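Local atomic coordinates of factor H binding protein (Treponema denticola, PDB entry 3QZ0), a protein that probably binds the complement regulator factor H at the spirochete surface. Residues A32-L37 against T78-L83; I65-P70 against R84-P89. All coordinates share one frame; numbering follows the deposited sequence.

Both contacts lie in one small chain and are built around the same helix, 80-86: contact 1 sets its start against helix 20-37, and contact 2 begins at its last turn and runs into strand 87-91, which pairs with strand 63-67. Their centres are about 12 Å apart, and the packing joins directly where Leu-33 CD2 comes 4.0 Å from Phe-87 CE2. Along the chain the segments alternate, 32-37, 65-70, 78-83, 84-89, so the two contacts interlock. Between them they fix helix 80-86 against helix 20-37 and pair strand 87-91 with strand 63-67, so that the C-terminal part of this compact protein is held on both sides.

Contact 1: residues A32-L37 against T78-L83; sequences ALENEL and TKAAAL
With CG anti to the backbone N (chi1 177°) and chi2 also extended, Glu-34 stretches away from helix 20-37 to the start of helix 80-86. There its OE2 accepts a hydrogen bond from the backbone N of Ala-80 at 2.8 Å, the bond somewhat bent, 154° at the hydrogen, and meeting the oxygen from above the carboxylate plane. Glu-34 OE2 also forms a long salt bridge with Lys-79 NZ at 3.6 Å; two bends in the lysine chain, at chi2 and chi3, bring the amine round to it. A carboxylate here probably also interacts favourably with the helix dipole. Beside it, a water donates to both Glu-34 O and Thr-78 O and bridges the two backbones. Beneath this polar layer, Leu-83 lays its methyls against Leu-33, Leu-37 and the backbone of Glu-34: Leu-83 CD1 lies 3.9 Å from Leu-33 CG, while Leu-83 CD2 meets Leu-37 CD1 tip to tip at 4.0 Å. Ile-42 and Ile-74 extend the apolar patch around Leu-33 and Leu-37, and Thr-78 OG1 turns to Ala-75 O. This is helix-to-helix packing in which a glutamate from one helix binds a backbone N-H in the first turn of another, just after its N-cap residue Lys-79.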
ATOM      1  N   ALA A  32       8.533  -0.596   1.378  1.00 16.44           N
ATOM      2  CA  ALA A  32       8.933  -1.369   0.205  1.00 19.13           C
ATOM      3  C   ALA A  32       8.479  -0.686  -1.084  1.00 17.22           C
ATOM      4  O   ALA A  32       9.239  -0.615  -2.044  1.00 19.12           O
ATOM      5  CB  ALA A  32       8.369  -2.781   0.271  1.00 18.89           C
ATOM      6  N   LEU A  33       7.238  -0.197  -1.104  1.00 15.75           N
ATOM      7  CA  LEU A  33       6.713   0.489  -2.286  1.00 17.18           C
ATOM      8  C   LEU A  33       7.525   1.751  -2.582  1.00 18.22           C
ATOM      9  O   LEU A  33       7.943   1.989  -3.724  1.00 18.32           O
ATOM     10  CB  LEU A  33       5.235   0.834  -2.077  1.00 19.20           C
ATOM     11  CG  LEU A  33       4.502   1.521  -3.227  1.00 15.72           C
ATOM     12  CD1 LEU A  33       4.797   0.800  -4.537  1.00 15.29           C
ATOM     13  CD2 LEU A  33       3.024   1.474  -2.924  1.00 14.91           C
ATOM     14  N   GLU A  34       7.780   2.547  -1.550  1.00 17.39           N
ATOM     15  CA  GLU A  34       8.592   3.748  -1.744  1.00 17.26           C
ATOM     16  C   GLU A  34       9.933   3.366  -2.361  1.00 17.64           C
ATOM     17  O   GLU A  34      10.411   4.012  -3.294  1.00 17.95           O
ATOM     18  CB  GLU A  34       8.808   4.482  -0.421  1.00 17.99           C
ATOM     19  CG  GLU A  34       9.708   5.712  -0.534  1.00 21.27           C
ATOM     20  CD  GLU A  34      10.009   6.324   0.824  1.00 24.72           C
ATOM     21  OE1 GLU A  34      10.561   5.616   1.688  1.00 29.14           O
ATOM     22  OE2 GLU A  34       9.663   7.499   1.040  1.00 27.80           O
ATOM     23  N   ASN A  35      10.531   2.301  -1.848  1.00 17.15           N
ATOM     24  CA  ASN A  35      11.818   1.848  -2.360  1.00 19.98           C
ATOM     25  C   ASN A  35      11.742   1.416  -3.821  1.00 21.00           C
ATOM     26  O   ASN A  35      12.589   1.795  -4.624  1.00 20.12           O
ATOM     27  CB  ASN A  35      12.381   0.716  -1.505  1.00 24.07           C
ATOM     28  CG  ASN A  35      13.804   0.355  -1.891  1.00 26.65           C
ATOM     29  OD1 ASN A  35      14.721   1.159  -1.736  1.00 29.67           O
ATOM     30  ND2 ASN A  35      13.993  -0.857  -2.381  1.00 25.19           N
ATOM     31  N   GLU A  36      10.733   0.623  -4.172  1.00 18.60           N
ATOM     32  CA  GLU A  36      10.529   0.278  -5.587  1.00 17.77           C
ATOM     33  C   GLU A  36      10.479   1.512  -6.476  1.00 17.27           C
ATOM     34  O   GLU A  36      11.064   1.523  -7.565  1.00 19.31           O
ATOM     35  CB  GLU A  36       9.243  -0.531  -5.795  1.00 18.52           C
ATOM     36  CG  GLU A  36       9.307  -1.936  -5.233  1.00 21.60           C
ATOM     37  CD  GLU A  36      10.481  -2.731  -5.773  1.00 22.97           C
ATOM     38  OE1 GLU A  36      10.541  -2.986  -6.999  1.00 22.61           O
ATOM     39  OE2 GLU A  36      11.355  -3.098  -4.964  1.00 23.11           O
ATOM     40  N   LEU A  37       9.767   2.536  -6.012  1.00 18.43           N
ATOM     41  CA  LEU A  37       9.502   3.733  -6.802  1.00 18.63           C
ATOM     42  C   LEU A  37      10.718   4.647  -6.934  1.00 18.91           C
ATOM     43  O   LEU A  37      10.691   5.598  -7.696  1.00 19.38           O
ATOM     44  CB  LEU A  37       8.315   4.506  -6.224  1.00 16.25           C
ATOM     45  CG  LEU A  37       6.972   3.778  -6.421  1.00 17.92           C
ATOM     46  CD1 LEU A  37       5.931   4.207  -5.391  1.00 16.23           C
ATOM     47  CD2 LEU A  37       6.459   3.992  -7.848  1.00 16.91           C
ATOM     48  N   THR A  78       7.726   8.946  -5.797  1.00 20.96           N
ATOM     49  CA  THR A  78       6.666   9.163  -4.823  1.00 22.15           C
ATOM     50  C   THR A  78       7.111   8.656  -3.446  1.00 23.54           C
ATOM     51  O   THR A  78       7.592   7.527  -3.305  1.00 22.81           O
ATOM     52  CB  THR A  78       5.350   8.475  -5.243  1.00 20.64           C
ATOM     53  OG1 THR A  78       4.953   8.942  -6.541  1.00 20.76           O
ATOM     54  CG2 THR A  78       4.249   8.787  -4.244  1.00 21.17           C
ATOM     55  N   LYS A  79       6.952   9.502  -2.430  1.00 22.77           N
ATOM     56  CA  LYS A  79       7.493   9.205  -1.105  1.00 24.20           C
ATOM     57  C   LYS A  79       6.448   8.607  -0.175  1.00 21.83           C
ATOM     58  O   LYS A  79       5.248   8.683  -0.435  1.00 21.73           O
ATOM     59  CB  LYS A  79       8.055  10.480  -0.466  1.00 28.87           C
ATOM     60  CG  LYS A  79       9.070  11.208  -1.330  1.00 32.83           C
ATOM     61  CD  LYS A  79      10.316  10.361  -1.534  1.00 38.07           C
ATOM     62  CE  LYS A  79      11.134  10.269  -0.254  1.00 44.70           C
ATOM     63  NZ  LYS A  79      12.343   9.406  -0.412  1.00 49.44           N
ATOM     64  N   ALA A  80       6.917   8.042   0.928  1.00 22.33           N
ATOM     65  CA  ALA A  80       6.045   7.348   1.868  1.00 21.66           C
ATOM     66  C   ALA A  80       4.858   8.188   2.324  1.00 21.18           C
ATOM     67  O   ALA A  80       3.759   7.678   2.444  1.00 20.93           O
ATOM     68  CB  ALA A  80       6.848   6.845   3.070  1.00 21.75           C
ATOM     69  N   ALA A  81       5.080   9.475   2.588  1.00 22.70           N
ATOM     70  CA  ALA A  81       3.994  10.329   3.070  1.00 25.70           C
ATOM     71  C   ALA A  81       2.837  10.398   2.072  1.00 28.23           C
ATOM     72  O   ALA A  81       1.669  10.314   2.448  1.00 25.37           O
ATOM     73  CB  ALA A  81       4.514  11.724   3.380  1.00 30.76           C
ATOM     74  N   ALA A  82       3.167  10.561   0.798  1.00 22.88           N
ATOM     75  CA  ALA A  82       2.153  10.611  -0.241  1.00 24.51           C
ATOM     76  C   ALA A  82       1.489   9.250  -0.387  1.00 20.38           C
ATOM     77  O   ALA A  82       0.285   9.159  -0.612  1.00 23.91           O
ATOM     78  CB  ALA A  82       2.769  11.042  -1.558  1.00 24.83           C
ATOM     79  N   LEU A  83       2.283   8.192  -0.264  1.00 17.59           N
ATOM     80  CA  LEU A  83       1.751   6.841  -0.414  1.00 20.32           C
ATOM     81  C   LEU A  83       0.718   6.543   0.668  1.00 21.20           C
ATOM     82  O   LEU A  83      -0.294   5.898   0.408  1.00 20.31           O
ATOM     83  CB  LEU A  83       2.877   5.807  -0.390  1.00 19.00           C
ATOM     84  CG  LEU A  83       3.821   5.844  -1.592  1.00 17.11           C
ATOM     85  CD1 LEU A  83       5.013   4.920  -1.369  1.00 17.31           C
ATOM     86  CD2 LEU A  83       3.054   5.451  -2.869  1.00 19.01           C
TER
HETATM   87  O   HOH W   1      10.167   6.726  -4.193  1.00 20.01           O

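Contact 2: residues I65-P70 against R84-P89; sequences IVDKKP and RKRFIP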
ATOM      1  N   ILE A  65      -5.916  -2.779   2.601  1.00 15.85           N
ATOM      2  CA  ILE A  65      -5.434  -1.497   2.116  1.00 14.47           C
ATOM      3  C   ILE A  65      -6.333  -1.074   0.969  1.00 19.57           C
ATOM      4  O   ILE A  65      -6.583  -1.866   0.057  1.00 20.07           O
ATOM      5  CB  ILE A  65      -3.995  -1.635   1.622  1.00 18.61           C
ATOM      6  CG1 ILE A  65      -3.083  -1.932   2.819  1.00 17.72           C
ATOM      7  CG2 ILE A  65      -3.554  -0.384   0.880  1.00 21.69           C
ATOM      8  CD1 ILE A  65      -1.653  -2.219   2.467  1.00 23.92           C
ATOM      9  N   VAL A  66      -6.826   0.163   1.025  1.00 18.40           N
ATOM     10  CA  VAL A  66      -7.751   0.667   0.027  1.00 20.46           C
ATOM     11  C   VAL A  66      -7.077   1.746  -0.815  1.00 17.60           C
ATOM     12  O   VAL A  66      -6.506   2.674  -0.274  1.00 18.31           O
ATOM     13  CB  VAL A  66      -9.014   1.253   0.693  1.00 23.45           C
ATOM     14  CG1 VAL A  66      -9.945   1.836  -0.352  1.00 23.98           C
ATOM     15  CG2 VAL A  66      -9.728   0.173   1.514  1.00 25.86           C
ATOM     16  N   ASP A  67      -7.137   1.612  -2.136  1.00 17.24           N
ATOM     17  CA  ASP A  67      -6.546   2.618  -3.016  1.00 16.06           C
ATOM     18  C   ASP A  67      -7.564   3.739  -3.215  1.00 19.10           C
ATOM     19  O   ASP A  67      -8.642   3.518  -3.764  1.00 19.36           O
ATOM     20  CB  ASP A  67      -6.190   1.991  -4.374  1.00 16.66           C
ATOM     21  CG  ASP A  67      -5.405   2.937  -5.270  1.00 17.36           C
ATOM     22  OD1 ASP A  67      -5.284   4.134  -4.921  1.00 19.67           O
ATOM     23  OD2 ASP A  67      -4.896   2.469  -6.312  1.00 18.16           O
ATOM     24  N   LYS A  68      -7.229   4.941  -2.759  1.00 18.14           N
ATOM     25  CA  LYS A  68      -8.137   6.067  -2.890  1.00 20.94           C
ATOM     26  C   LYS A  68      -8.077   6.710  -4.264  1.00 21.16           C
ATOM     27  O   LYS A  68      -8.890   7.584  -4.569  1.00 22.67           O
ATOM     28  CB  LYS A  68      -7.870   7.110  -1.805  1.00 23.76           C
ATOM     29  CG  LYS A  68      -8.269   6.640  -0.410  1.00 28.79           C
ATOM     30  CD  LYS A  68      -9.704   6.124  -0.392  1.00 39.25           C
ATOM     31  CE  LYS A  68     -10.170   5.803   1.024  1.00 43.89           C
ATOM     32  NZ  LYS A  68     -11.505   5.137   1.038  1.00 50.70           N
ATOM     33  N   LYS A  69      -7.121   6.285  -5.089  1.00 19.35           N
ATOM     34  CA  LYS A  69      -7.051   6.729  -6.491  1.00 20.00           C
ATOM     35  C   LYS A  69      -7.043   5.506  -7.398  1.00 18.65           C
ATOM     36  O   LYS A  69      -6.079   5.270  -8.142  1.00 18.73           O
ATOM     37  CB  LYS A  69      -5.800   7.575  -6.724  1.00 21.38           C
ATOM     38  CG  LYS A  69      -5.721   8.795  -5.811  1.00 26.88           C
ATOM     39  CD  LYS A  69      -4.485   9.641  -6.106  1.00 39.27           C
ATOM     40  CE  LYS A  69      -4.465  10.904  -5.248  1.00 53.29           C
ATOM     41  NZ  LYS A  69      -3.318  11.800  -5.584  1.00 53.41           N
ATOM     42  N   PRO A  70      -8.107   4.699  -7.317  1.00 18.11           N
ATOM     43  CA  PRO A  70      -8.095   3.401  -7.992  1.00 19.14           C
ATOM     44  C   PRO A  70      -7.935   3.512  -9.505  1.00 19.26           C
ATOM     45  O   PRO A  70      -8.491   4.425 -10.126  1.00 19.54           O
ATOM     46  CB  PRO A  70      -9.466   2.806  -7.639  1.00 21.61           C
ATOM     47  CG  PRO A  70     -10.318   3.973  -7.271  1.00 21.31           C
ATOM     48  CD  PRO A  70      -9.386   4.962  -6.632  1.00 19.07           C
ATOM     49  N   ARG A  84       0.971   7.019   1.881  1.00 21.58           N
ATOM     50  CA  ARG A  84       0.042   6.802   2.987  1.00 21.37           C
ATOM     51  C   ARG A  84      -1.279   7.531   2.781  1.00 21.11           C
ATOM     52  O   ARG A  84      -2.312   7.082   3.258  1.00 27.37           O
ATOM     53  CB  ARG A  84       0.669   7.210   4.329  1.00 21.11           C
ATOM     54  CG  ARG A  84       1.835   6.339   4.761  1.00 22.45           C
ATOM     55  CD  ARG A  84       2.253   6.655   6.210  1.00 25.32           C
ATOM     56  NE  ARG A  84       3.506   5.993   6.548  1.00 28.74           N
ATOM     57  CZ  ARG A  84       4.696   6.577   6.457  1.00 32.00           C
ATOM     58  NH1 ARG A  84       4.776   7.842   6.067  1.00 32.16           N
ATOM     59  NH2 ARG A  84       5.799   5.907   6.769  1.00 33.11           N
ATOM     60  N   LYS A  85      -1.253   8.652   2.065  1.00 21.13           N
ATOM     61  CA  LYS A  85      -2.480   9.390   1.811  1.00 21.51           C
ATOM     62  C   LYS A  85      -3.327   8.703   0.745  1.00 22.12           C
ATOM     63  O   LYS A  85      -4.536   8.907   0.680  1.00 23.38           O
ATOM     64  CB  LYS A  85      -2.185  10.829   1.374  1.00 23.14           C
ATOM     65  CG  LYS A  85      -1.510  11.688   2.436  1.00 32.70           C
ATOM     66  CD  LYS A  85      -1.515  13.156   2.011  1.00 39.43           C
ATOM     67  CE  LYS A  85      -0.695  14.025   2.954  1.00 51.09           C
ATOM     68  NZ  LYS A  85       0.767  13.754   2.831  1.00 52.77           N
ATOM     69  N   ARG A  86      -2.689   7.893  -0.089  1.00 18.57           N
ATOM     70  CA  ARG A  86      -3.410   7.229  -1.175  1.00 18.23           C
ATOM     71  C   ARG A  86      -3.848   5.814  -0.816  1.00 17.85           C
ATOM     72  O   ARG A  86      -4.961   5.393  -1.136  1.00 18.56           O
ATOM     73  CB  ARG A  86      -2.556   7.193  -2.440  1.00 20.43           C
ATOM     74  CG  ARG A  86      -3.142   6.302  -3.516  1.00 18.73           C
ATOM     75  CD  ARG A  86      -2.386   6.392  -4.820  1.00 21.30           C
ATOM     76  NE  ARG A  86      -2.889   5.374  -5.735  1.00 20.10           N
ATOM     77  CZ  ARG A  86      -2.453   5.186  -6.974  1.00 18.50           C
ATOM     78  NH1 ARG A  86      -1.496   5.959  -7.473  1.00 17.63           N
ATOM     79  NH2 ARG A  86      -2.981   4.212  -7.700  1.00 19.18           N
ATOM     80  N   PHE A  87      -2.954   5.072  -0.172  1.00 19.32           N
ATOM     81  CA  PHE A  87      -3.212   3.678   0.151  1.00 16.25           C
ATOM     82  C   PHE A  87      -3.521   3.588   1.637  1.00 16.00           C
ATOM     83  O   PHE A  87      -2.611   3.571   2.467  1.00 21.11           O
ATOM     84  CB  PHE A  87      -2.007   2.824  -0.219  1.00 18.16           C
ATOM     85  CG  PHE A  87      -1.716   2.813  -1.699  1.00 17.03           C
ATOM     86  CD1 PHE A  87      -2.528   2.098  -2.570  1.00 18.25           C
ATOM     87  CD2 PHE A  87      -0.655   3.539  -2.220  1.00 16.95           C
ATOM     88  CE1 PHE A  87      -2.270   2.090  -3.934  1.00 19.71           C
ATOM     89  CE2 PHE A  87      -0.387   3.538  -3.571  1.00 19.09           C
ATOM     90  CZ  PHE A  87      -1.201   2.809  -4.439  1.00 18.22           C
ATOM     91  N   ILE A  88      -4.811   3.544   1.953  1.00 18.75           N
ATOM     92  CA  ILE A  88      -5.287   3.712   3.321  1.00 20.73           C
ATOM     93  C   ILE A  88      -5.651   2.372   3.936  1.00 21.16           C
ATOM     94  O   ILE A  88      -6.390   1.592   3.335  1.00 21.36           O
ATOM     95  CB  ILE A  88      -6.546   4.596   3.356  1.00 23.53           C
ATOM     96  CG1 ILE A  88      -6.299   5.905   2.608  1.00 29.59           C
ATOM     97  CG2 ILE A  88      -6.955   4.885   4.796  1.00 26.83           C
ATOM     98  CD1 ILE A  88      -5.302   6.787   3.291  1.00 34.43           C
ATOM     99  N   PRO A  89      -5.142   2.101   5.144  1.00 19.59           N
ATOM    100  CA  PRO A  89      -5.442   0.817   5.786  1.00 18.88           C
ATOM    101  C   PRO A  89      -6.712   0.880   6.615  1.00 27.32           C
ATOM    102  O   PRO A  89      -6.941   1.869   7.308  1.00 28.97           O
ATOM    103  CB  PRO A  89      -4.223   0.596   6.685  1.00 23.20           C
ATOM    104  CG  PRO A  89      -3.810   1.989   7.083  1.00 24.15           C
ATOM    105  CD  PRO A  89      -4.159   2.894   5.908  1.00 21.53           C
TER
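A two-stranded antiparallel sheet forms here, with strand 87-91 following directly on helix 80-86. Within these segments Val-66 and Ile-88 form the hydrogen-bonded pair: Val-66 N donates to Ile-88 O at 2.8 Å, and Ile-88 N returns a bond to Val-66 O at 2.9 Å. Lys-68 N carries the pairing past the end of the strand by donating to Arg-86 O, the carbonyl at the helix end. Ile-65, Asp-67 and Phe-87 are buried on one face of the sheet. Arg-86, extended from CG to NE, brings its guanidinium side-on to the Asp-67 carboxylate, the two planes 27° apart. Arg-86 NE binds Asp-67 OD1 at 2.8 Å, and Arg-86 NH2 binds Asp-67 OD2 at 2.9 Å, nearly straight at 171°, on the syn lone pair of OD2. Asp-67 OD1 also accepts Lys-69 N at 2.8 Å from the other face of the carboxylate, so three bonds hold the group and fix its rotation. Phe-87 CZ lies over one face of the guanidinium and Lys-69 CB over the opposite one, both offset toward its rim. Arg-86 NH2 also bonds to Thr-72 O and NH1 to Ser-73 O, tying the buried charge to the connecting loop, while Val-47 of helix 44-59 packs against both Asp-67 and Arg-86. Ile-65 CG2 rests 3.7 Å from Phe-87 CB, the two side chains crossing at a slant. The result is an antiparallel strand pair whose end is closed by an Asx turn at Asp-67, locked by a bidentate aspartate-arginine salt bridge.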